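Local coordinates for tautomerase (Bordetella trematum, PDB 6VVR), which is a trimeric member of the tautomerase superfamily, built on the beta-alpha-beta fold shared with MIF-like proteins, at residues Asp66-Arg71 and Ile105-Met110; Ala78-Leu83 and Val100-Ile105. One frame throughout, in Å; residues are numbered along the deposited sequence.

Interaction 1 (Asp66-Arg71 and Ile105-Met110); sequences DLIAGR and IPKTDM
I68 and I105 pair in parallel where strands 61-68 and 98-105 end side by side. Their CA atoms lie 4.8 Å apart. I105 grips the neighbouring strand with both backbone polar groups. Its N donates to O of L67 at 2.7 Å, and the carbonyl meets the N-H almost end-on. Its O accepts from A69 N at 2.8 Å. That donor sits well above the carbonyl plane, 54° out of it, so it does not use a lone pair. The same oxygen also takes a CA-H...O contact from I68 CA at 3.3 Å. After I68 the first chain leaves the strand at A69. The second turns through 106-109, where D109 N bonds to P106 O, and comes back to I68 at M110.

I68 is the branched side chain that meets both K107 and M110. CG2 lies against the extended chain of K107, with CG of K107 at 3.5 Å, tighter than usual carbon packing. CG1 meets CG of M110 at 3.9 Å. Both side chains cross I68 at about a right angle. M110 bends at chi2 and chi3, which brings its methyl, CE, to the backbone of the first strand, 3.8 Å from O of D66 and also near C of L67. K107 NZ goes on to bond to O of R123. R71 turns back on its own segment, and NH1 donates to O of I68 in the carbonyl plane, on a lone pair.

D66 forms salt bridges with R103 of its own chain and R103 of the second subunit. D109 of the loop forms one with K76 of that subunit. The contact joins the ends of the two parallel strands of a beta-alpha-beta unit, 61-68 and 98-105, at a subunit interface of the tautomerase-type trimer.

Interaction 2 (Ala78-Leu83 and Val100-Ile105); sequences ALILAL and VVLRDI
I80 of the helix sits against both V100 and L102 of the strand. Both strand side chains rise from the same face, with V101 directed away between them. I80 fills the dip that separates them. Its CG1 lies in the hollow, 3.8 Å from CD1 of L102 and 4.2 Å from CG1 of V100. Its CD1 runs on over L102, 3.9 Å from CD1 of that residue. The CG2 branch turns to V100, with CG2 4.1 Å from CB. Chi1 of -68° sets CG1 anti to the carbonyl carbon and so places it in the dip.

The helix runs roughly antiparallel to the strand, at 145°, with the axes 8.8 Å apart. This is the return half of a beta-alpha-beta crossover: strand 61-68, helix 73-91 and strand 98-105 follow one another, and the helix covers the sheet.

L79 and L83, one turn apart, point toward the strand on the helix flank beside I80. L79 touches L102 tip to tip, CD2 to CD2, at 3.8 Å. L83 crosses V100 at about a right angle. The two methyls of V100 fork around it, CG1 meeting CD1 of L83 and CG2 meeting CB, each at 4.0 Å. CG2 of V100 also lies against the helix backbone, 3.8 Å from O of I80. Helix 13-31 closes over L79 and L83 from its own side, through S30, I31 and L23, while I80 also packs on G115 of the third subunit.

How the interactions relate
Interaction 2 is buried near the centre of the subunit, while interaction 1 lies about 13 Å from it, centre to centre, and is only partly buried. Both use strand 98-105. I105 belongs to a segment of each but makes contact only in interaction 1. Interaction 1 ties this strand to 61-68 edge to edge, and interaction 2 packs helix 73-91 on its face. The chemistry follows the place. Interior contacts between helix and strand are purely apolar; at the strand ends backbone hydrogen bonds do the joining, and the charged groups turn to partners elsewhere. D104 packs on L67 and A69, linking the two. Along the chain, interaction 2 is nested inside the loop that interaction 1 closes. Both also touch neighbouring subunits.

Interaction 1 (Asp66-Arg71 and Ile105-Met110)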
ATOM      1  N   ASP A  66       4.961  -6.872   1.319  1.00 21.94           N
ATOM      2  CA  ASP A  66       4.029  -7.904   0.893  1.00 20.91           C
ATOM      3  C   ASP A  66       4.854  -9.145   0.593  1.00 22.44           C
ATOM      4  O   ASP A  66       5.733  -9.112  -0.278  1.00 23.87           O
ATOM      5  CB  ASP A  66       3.229  -7.465  -0.335  1.00 20.60           C
ATOM      6  CG  ASP A  66       2.298  -6.309  -0.035  1.00 26.49           C
ATOM      7  OD1 ASP A  66       1.635  -6.321   1.019  1.00 27.75           O
ATOM      8  OD2 ASP A  66       2.234  -5.378  -0.846  1.00 30.10           O
ATOM      9  N   LEU A  67       4.620 -10.213   1.344  1.00 18.64           N
ATOM     10  CA  LEU A  67       5.424 -11.415   1.192  1.00 21.33           C
ATOM     11  C   LEU A  67       4.552 -12.660   1.268  1.00 21.75           C
ATOM     12  O   LEU A  67       3.476 -12.664   1.868  1.00 21.11           O
ATOM     13  CB  LEU A  67       6.545 -11.491   2.239  1.00 22.59           C
ATOM     14  CG  LEU A  67       6.206 -12.002   3.639  1.00 22.41           C
ATOM     15  CD1 LEU A  67       7.479 -12.254   4.431  1.00 25.14           C
ATOM     16  CD2 LEU A  67       5.305 -11.004   4.357  1.00 21.89           C
ATOM     17  N   ILE A  68       5.039 -13.721   0.628  1.00 21.91           N
ATOM     18  CA  ILE A  68       4.315 -14.979   0.617  1.00 22.51           C
ATOM     19  C   ILE A  68       4.160 -15.503   2.038  1.00 25.17           C
ATOM     20  O   ILE A  68       5.117 -15.534   2.822  1.00 24.95           O
ATOM     21  CB  ILE A  68       5.035 -15.988  -0.287  1.00 24.52           C
ATOM     22  CG1 ILE A  68       4.980 -15.505  -1.734  1.00 26.62           C
ATOM     23  CG2 ILE A  68       4.385 -17.359  -0.167  1.00 27.31           C
ATOM     24  CD1 ILE A  68       5.996 -16.200  -2.643  1.00 30.72           C
ATOM     25  N   ALA A  69       2.942 -15.923   2.370  1.00 21.31           N
ATOM     26  CA  ALA A  69       2.641 -16.458   3.686  1.00 24.26           C
ATOM     27  C   ALA A  69       3.444 -17.728   3.948  1.00 25.17           C
ATOM     28  O   ALA A  69       3.945 -18.383   3.027  1.00 28.99           O
ATOM     29  CB  ALA A  69       1.147 -16.763   3.808  1.00 25.09           C
ATOM     30  N   GLY A  70       3.565 -18.072   5.225  1.00 31.78           N
ATOM     31  CA  GLY A  70       4.224 -19.298   5.635  1.00 31.00           C
ATOM     32  C   GLY A  70       5.504 -19.114   6.422  1.00 34.28           C
ATOM     33  O   GLY A  70       6.041 -20.106   6.932  1.00 35.02           O
ATOM     34  N   ARG A  71       6.034 -17.902   6.523  1.00 29.39           N
ATOM     35  CA  ARG A  71       7.240 -17.713   7.316  1.00 28.71           C
ATOM     36  C   ARG A  71       6.892 -17.858   8.790  1.00 29.32           C
ATOM     37  O   ARG A  71       5.820 -17.441   9.234  1.00 30.28           O
ATOM     38  CB  ARG A  71       7.867 -16.344   7.037  1.00 31.43           C
ATOM     39  CG  ARG A  71       8.939 -16.353   5.941  1.00 27.69           C
ATOM     40  CD  ARG A  71       8.326 -16.223   4.552  1.00 28.26           C
ATOM     41  NE  ARG A  71       9.345 -16.094   3.506  1.00 30.72           N
ATOM     42  CZ  ARG A  71       9.114 -15.581   2.298  1.00 30.54           C
ATOM     43  NH1 ARG A  71       7.903 -15.140   1.988  1.00 26.89           N
ATOM     44  NH2 ARG A  71      10.094 -15.484   1.400  1.00 27.65           N
ATOM     45  N   ILE A 105       0.785 -12.768   2.323  1.00 20.62           N
ATOM     46  CA  ILE A 105       0.012 -12.971   1.098  1.00 20.33           C
ATOM     47  C   ILE A 105      -0.005 -14.469   0.802  1.00 18.25           C
ATOM     48  O   ILE A 105       1.055 -15.050   0.522  1.00 22.27           O
ATOM     49  CB  ILE A 105       0.607 -12.181  -0.074  1.00 20.30           C
ATOM     50  CG1 ILE A 105       0.778 -10.688   0.279  1.00 21.30           C
ATOM     51  CG2 ILE A 105      -0.247 -12.355  -1.337  1.00 20.38           C
ATOM     52  CD1 ILE A 105      -0.531  -9.958   0.639  1.00 20.89           C
ATOM     53  N   PRO A 106      -1.162 -15.135   0.832  1.00 21.96           N
ATOM     54  CA  PRO A 106      -1.208 -16.554   0.444  1.00 20.63           C
ATOM     55  C   PRO A 106      -0.665 -16.767  -0.962  1.00 21.55           C
ATOM     56  O   PRO A 106      -0.761 -15.890  -1.822  1.00 21.97           O
ATOM     57  CB  PRO A 106      -2.701 -16.894   0.523  1.00 23.06           C
ATOM     58  CG  PRO A 106      -3.229 -15.957   1.573  1.00 24.68           C
ATOM     59  CD  PRO A 106      -2.457 -14.669   1.370  1.00 24.29           C
ATOM     60  N   LYS A 107      -0.104 -17.960  -1.191  1.00 21.91           N
ATOM     61  CA  LYS A 107       0.545 -18.248  -2.470  1.00 23.10           C
ATOM     62  C   LYS A 107      -0.410 -18.111  -3.648  1.00 22.46           C
ATOM     63  O   LYS A 107       0.029 -17.797  -4.763  1.00 23.35           O
ATOM     64  CB  LYS A 107       1.143 -19.652  -2.446  1.00 24.42           C
ATOM     65  CG  LYS A 107       2.292 -19.802  -1.472  1.00 27.37           C
ATOM     66  CD  LYS A 107       2.978 -21.150  -1.623  1.00 35.22           C
ATOM     67  CE  LYS A 107       4.144 -21.257  -0.666  1.00 39.00           C
ATOM     68  NZ  LYS A 107       4.707 -22.631  -0.652  1.00 42.12           N
ATOM     69  N   THR A 108      -1.706 -18.358  -3.437  1.00 22.41           N
ATOM     70  CA  THR A 108      -2.698 -18.157  -4.493  1.00 22.62           C
ATOM     71  C   THR A 108      -2.945 -16.685  -4.809  1.00 24.28           C
ATOM     72  O   THR A 108      -3.518 -16.380  -5.865  1.00 23.10           O
ATOM     73  CB  THR A 108      -4.032 -18.795  -4.101  1.00 25.97           C
ATOM     74  OG1 THR A 108      -4.491 -18.209  -2.875  1.00 23.96           O
ATOM     75  CG2 THR A 108      -3.907 -20.305  -3.926  1.00 24.93           C
ATOM     76  N   ASP A 109      -2.541 -15.777  -3.917  1.00 22.80           N
ATOM     77  CA  ASP A 109      -2.824 -14.351  -4.037  1.00 23.25           C
ATOM     78  C   ASP A 109      -1.625 -13.522  -4.482  1.00 22.11           C
ATOM     79  O   ASP A 109      -1.775 -12.317  -4.694  1.00 19.17           O
ATOM     80  CB  ASP A 109      -3.308 -13.794  -2.682  1.00 20.89           C
ATOM     81  CG  ASP A 109      -4.546 -14.494  -2.147  1.00 25.82           C
ATOM     82  OD1 ASP A 109      -5.008 -15.496  -2.742  1.00 23.73           O
ATOM     83  OD2 ASP A 109      -5.042 -14.037  -1.092  1.00 24.09           O
ATOM     84  N   MET A 110      -0.439 -14.114  -4.577  1.00 22.45           N
ATOM     85  CA  MET A 110       0.784 -13.395  -4.919  1.00 21.61           C
ATOM     86  C   MET A 110       1.159 -13.698  -6.360  1.00 24.27           C
ATOM     87  O   MET A 110       1.356 -14.865  -6.709  1.00 23.04           O
ATOM     88  CB  MET A 110       1.935 -13.798  -3.998  1.00 23.25           C
ATOM     89  CG  MET A 110       3.278 -13.301  -4.493  1.00 27.58           C
ATOM     90  SD  MET A 110       3.402 -11.531  -4.163  1.00 33.50           S
ATOM     91  CE  MET A 110       3.716 -11.578  -2.404  1.00 26.29           C
TER

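Interaction 2 (Ala78-Leu83 and Val100-Ile105)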
ATOM      1  N   ALA A  78      12.757 -11.667  12.743  1.00 23.23           N
ATOM      2  CA  ALA A  78      14.075 -11.338  12.211  1.00 23.57           C
ATOM      3  C   ALA A  78      13.976 -10.334  11.073  1.00 23.57           C
ATOM      4  O   ALA A  78      14.816  -9.433  10.951  1.00 24.19           O
ATOM      5  CB  ALA A  78      14.775 -12.609  11.734  1.00 27.63           C
ATOM      6  N   LEU A  79      12.951 -10.476  10.226  1.00 23.74           N
ATOM      7  CA  LEU A  79      12.806  -9.593   9.070  1.00 23.04           C
ATOM      8  C   LEU A  79      12.455  -8.169   9.500  1.00 23.30           C
ATOM      9  O   LEU A  79      13.043  -7.206   9.002  1.00 22.19           O
ATOM     10  CB  LEU A  79      11.750 -10.159   8.110  1.00 22.60           C
ATOM     11  CG  LEU A  79      11.364  -9.361   6.860  1.00 22.90           C
ATOM     12  CD1 LEU A  79      12.543  -9.162   5.910  1.00 21.97           C
ATOM     13  CD2 LEU A  79      10.212 -10.066   6.138  1.00 22.98           C
ATOM     14  N   ILE A  80      11.492  -8.018  10.419  1.00 21.98           N
ATOM     15  CA  ILE A  80      11.126  -6.692  10.923  1.00 21.62           C
ATOM     16  C   ILE A  80      12.330  -6.021  11.558  1.00 22.18           C
ATOM     17  O   ILE A  80      12.606  -4.838  11.325  1.00 21.41           O
ATOM     18  CB  ILE A  80       9.963  -6.800  11.932  1.00 20.86           C
ATOM     19  CG1 ILE A  80       8.674  -7.229  11.226  1.00 21.09           C
ATOM     20  CG2 ILE A  80       9.779  -5.482  12.685  1.00 21.41           C
ATOM     21  CD1 ILE A  80       7.562  -7.623  12.177  1.00 22.35           C
ATOM     22  N   LEU A  81      13.068  -6.776  12.369  1.00 22.84           N
ATOM     23  CA  LEU A  81      14.232  -6.222  13.051  1.00 22.75           C
ATOM     24  C   LEU A  81      15.301  -5.804  12.053  1.00 24.90           C
ATOM     25  O   LEU A  81      15.855  -4.705  12.161  1.00 24.85           O
ATOM     26  CB  LEU A  81      14.788  -7.250  14.039  1.00 23.51           C
ATOM     27  CG  LEU A  81      15.922  -6.855  14.987  1.00 29.75           C
ATOM     28  CD1 LEU A  81      15.505  -5.702  15.888  1.00 27.27           C
ATOM     29  CD2 LEU A  81      16.323  -8.060  15.834  1.00 26.00           C
ATOM     30  N   ALA A  82      15.592  -6.665  11.072  1.00 22.65           N
ATOM     31  CA  ALA A  82      16.650  -6.371  10.111  1.00 26.13           C
ATOM     32  C   ALA A  82      16.279  -5.196   9.217  1.00 25.96           C
ATOM     33  O   ALA A  82      17.138  -4.378   8.865  1.00 23.97           O
ATOM     34  CB  ALA A  82      16.960  -7.611   9.268  1.00 23.04           C
ATOM     35  N   LEU A  83      15.007  -5.103   8.817  1.00 22.66           N
ATOM     36  CA  LEU A  83      14.584  -3.963   8.011  1.00 24.45           C
ATOM     37  C   LEU A  83      14.621  -2.669   8.818  1.00 22.32           C
ATOM     38  O   LEU A  83      15.097  -1.639   8.327  1.00 23.26           O
ATOM     39  CB  LEU A  83      13.185  -4.210   7.445  1.00 23.91           C
ATOM     40  CG  LEU A  83      13.119  -5.305   6.375  1.00 22.22           C
ATOM     41  CD1 LEU A  83      11.675  -5.625   6.040  1.00 26.40           C
ATOM     42  CD2 LEU A  83      13.890  -4.886   5.123  1.00 25.56           C
ATOM     43  N   VAL A 100       7.802  -1.018  10.402  1.00 22.92           N
ATOM     44  CA  VAL A 100       7.783  -2.063   9.380  1.00 19.08           C
ATOM     45  C   VAL A 100       6.463  -2.807   9.500  1.00 21.61           C
ATOM     46  O   VAL A 100       6.071  -3.188  10.606  1.00 24.44           O
ATOM     47  CB  VAL A 100       8.946  -3.060   9.546  1.00 21.07           C
ATOM     48  CG1 VAL A 100       8.884  -4.128   8.436  1.00 21.40           C
ATOM     49  CG2 VAL A 100      10.276  -2.353   9.556  1.00 22.67           C
ATOM     50  N   VAL A 101       5.788  -3.025   8.371  1.00 19.90           N
ATOM     51  CA  VAL A 101       4.526  -3.756   8.321  1.00 18.84           C
ATOM     52  C   VAL A 101       4.687  -4.916   7.349  1.00 20.33           C
ATOM     53  O   VAL A 101       5.103  -4.712   6.204  1.00 20.52           O
ATOM     54  CB  VAL A 101       3.362  -2.858   7.870  1.00 20.63           C
ATOM     55  CG1 VAL A 101       2.061  -3.664   7.822  1.00 23.43           C
ATOM     56  CG2 VAL A 101       3.253  -1.644   8.774  1.00 22.97           C
ATOM     57  N   LEU A 102       4.367  -6.123   7.805  1.00 20.59           N
ATOM     58  CA  LEU A 102       4.385  -7.306   6.957  1.00 20.23           C
ATOM     59  C   LEU A 102       2.950  -7.680   6.625  1.00 22.31           C
ATOM     60  O   LEU A 102       2.099  -7.749   7.522  1.00 22.49           O
ATOM     61  CB  LEU A 102       5.078  -8.489   7.641  1.00 19.17           C
ATOM     62  CG  LEU A 102       6.455  -8.264   8.271  1.00 20.56           C
ATOM     63  CD1 LEU A 102       6.982  -9.578   8.841  1.00 19.58           C
ATOM     64  CD2 LEU A 102       7.457  -7.665   7.269  1.00 19.45           C
ATOM     65  N   ARG A 103       2.681  -7.907   5.348  1.00 20.01           N
ATOM     66  CA  ARG A 103       1.382  -8.403   4.905  1.00 21.50           C
ATOM     67  C   ARG A 103       1.595  -9.803   4.348  1.00 20.84           C
ATOM     68  O   ARG A 103       2.216  -9.967   3.293  1.00 20.53           O
ATOM     69  CB  ARG A 103       0.760  -7.468   3.871  1.00 21.88           C
ATOM     70  CG  ARG A 103       0.788  -6.006   4.304  1.00 25.57           C
ATOM     71  CD  ARG A 103      -0.321  -5.208   3.647  1.00 28.74           C
ATOM     72  NE  ARG A 103      -0.128  -3.778   3.862  1.00 30.05           N
ATOM     73  CZ  ARG A 103       0.654  -3.008   3.111  1.00 26.52           C
ATOM     74  NH1 ARG A 103       0.748  -1.712   3.379  1.00 23.06           N
ATOM     75  NH2 ARG A 103       1.320  -3.527   2.079  1.00 22.35           N
ATOM     76  N   ASP A 104       1.117 -10.809   5.084  1.00 22.31           N
ATOM     77  CA  ASP A 104       1.198 -12.200   4.646  1.00 22.55           C
ATOM     78  C   ASP A 104       0.244 -12.401   3.477  1.00 24.25           C
ATOM     79  O   ASP A 104      -0.969 -12.234   3.632  1.00 24.31           O
ATOM     80  CB  ASP A 104       0.834 -13.142   5.791  1.00 24.76           C
ATOM     81  CG  ASP A 104       2.052 -13.768   6.465  1.00 27.10           C
ATOM     82  OD1 ASP A 104       3.193 -13.524   6.032  1.00 26.88           O
ATOM     83  OD2 ASP A 104       1.848 -14.530   7.437  1.00 31.61           O
ATOM     84  N   ILE A 105       0.785 -12.768   2.323  1.00 20.62           N
ATOM     85  CA  ILE A 105       0.012 -12.971   1.098  1.00 20.33           C
ATOM     86  C   ILE A 105      -0.005 -14.469   0.802  1.00 18.25           C
ATOM     87  O   ILE A 105       1.055 -15.050   0.522  1.00 22.27           O
ATOM     88  CB  ILE A 105       0.607 -12.181  -0.074  1.00 20.30           C
ATOM     89  CG1 ILE A 105       0.778 -10.688   0.279  1.00 21.30           C
ATOM     90  CG2 ILE A 105      -0.247 -12.355  -1.337  1.00 20.38           C
ATOM     91  CD1 ILE A 105      -0.531  -9.958   0.639  1.00 20.89           C
TER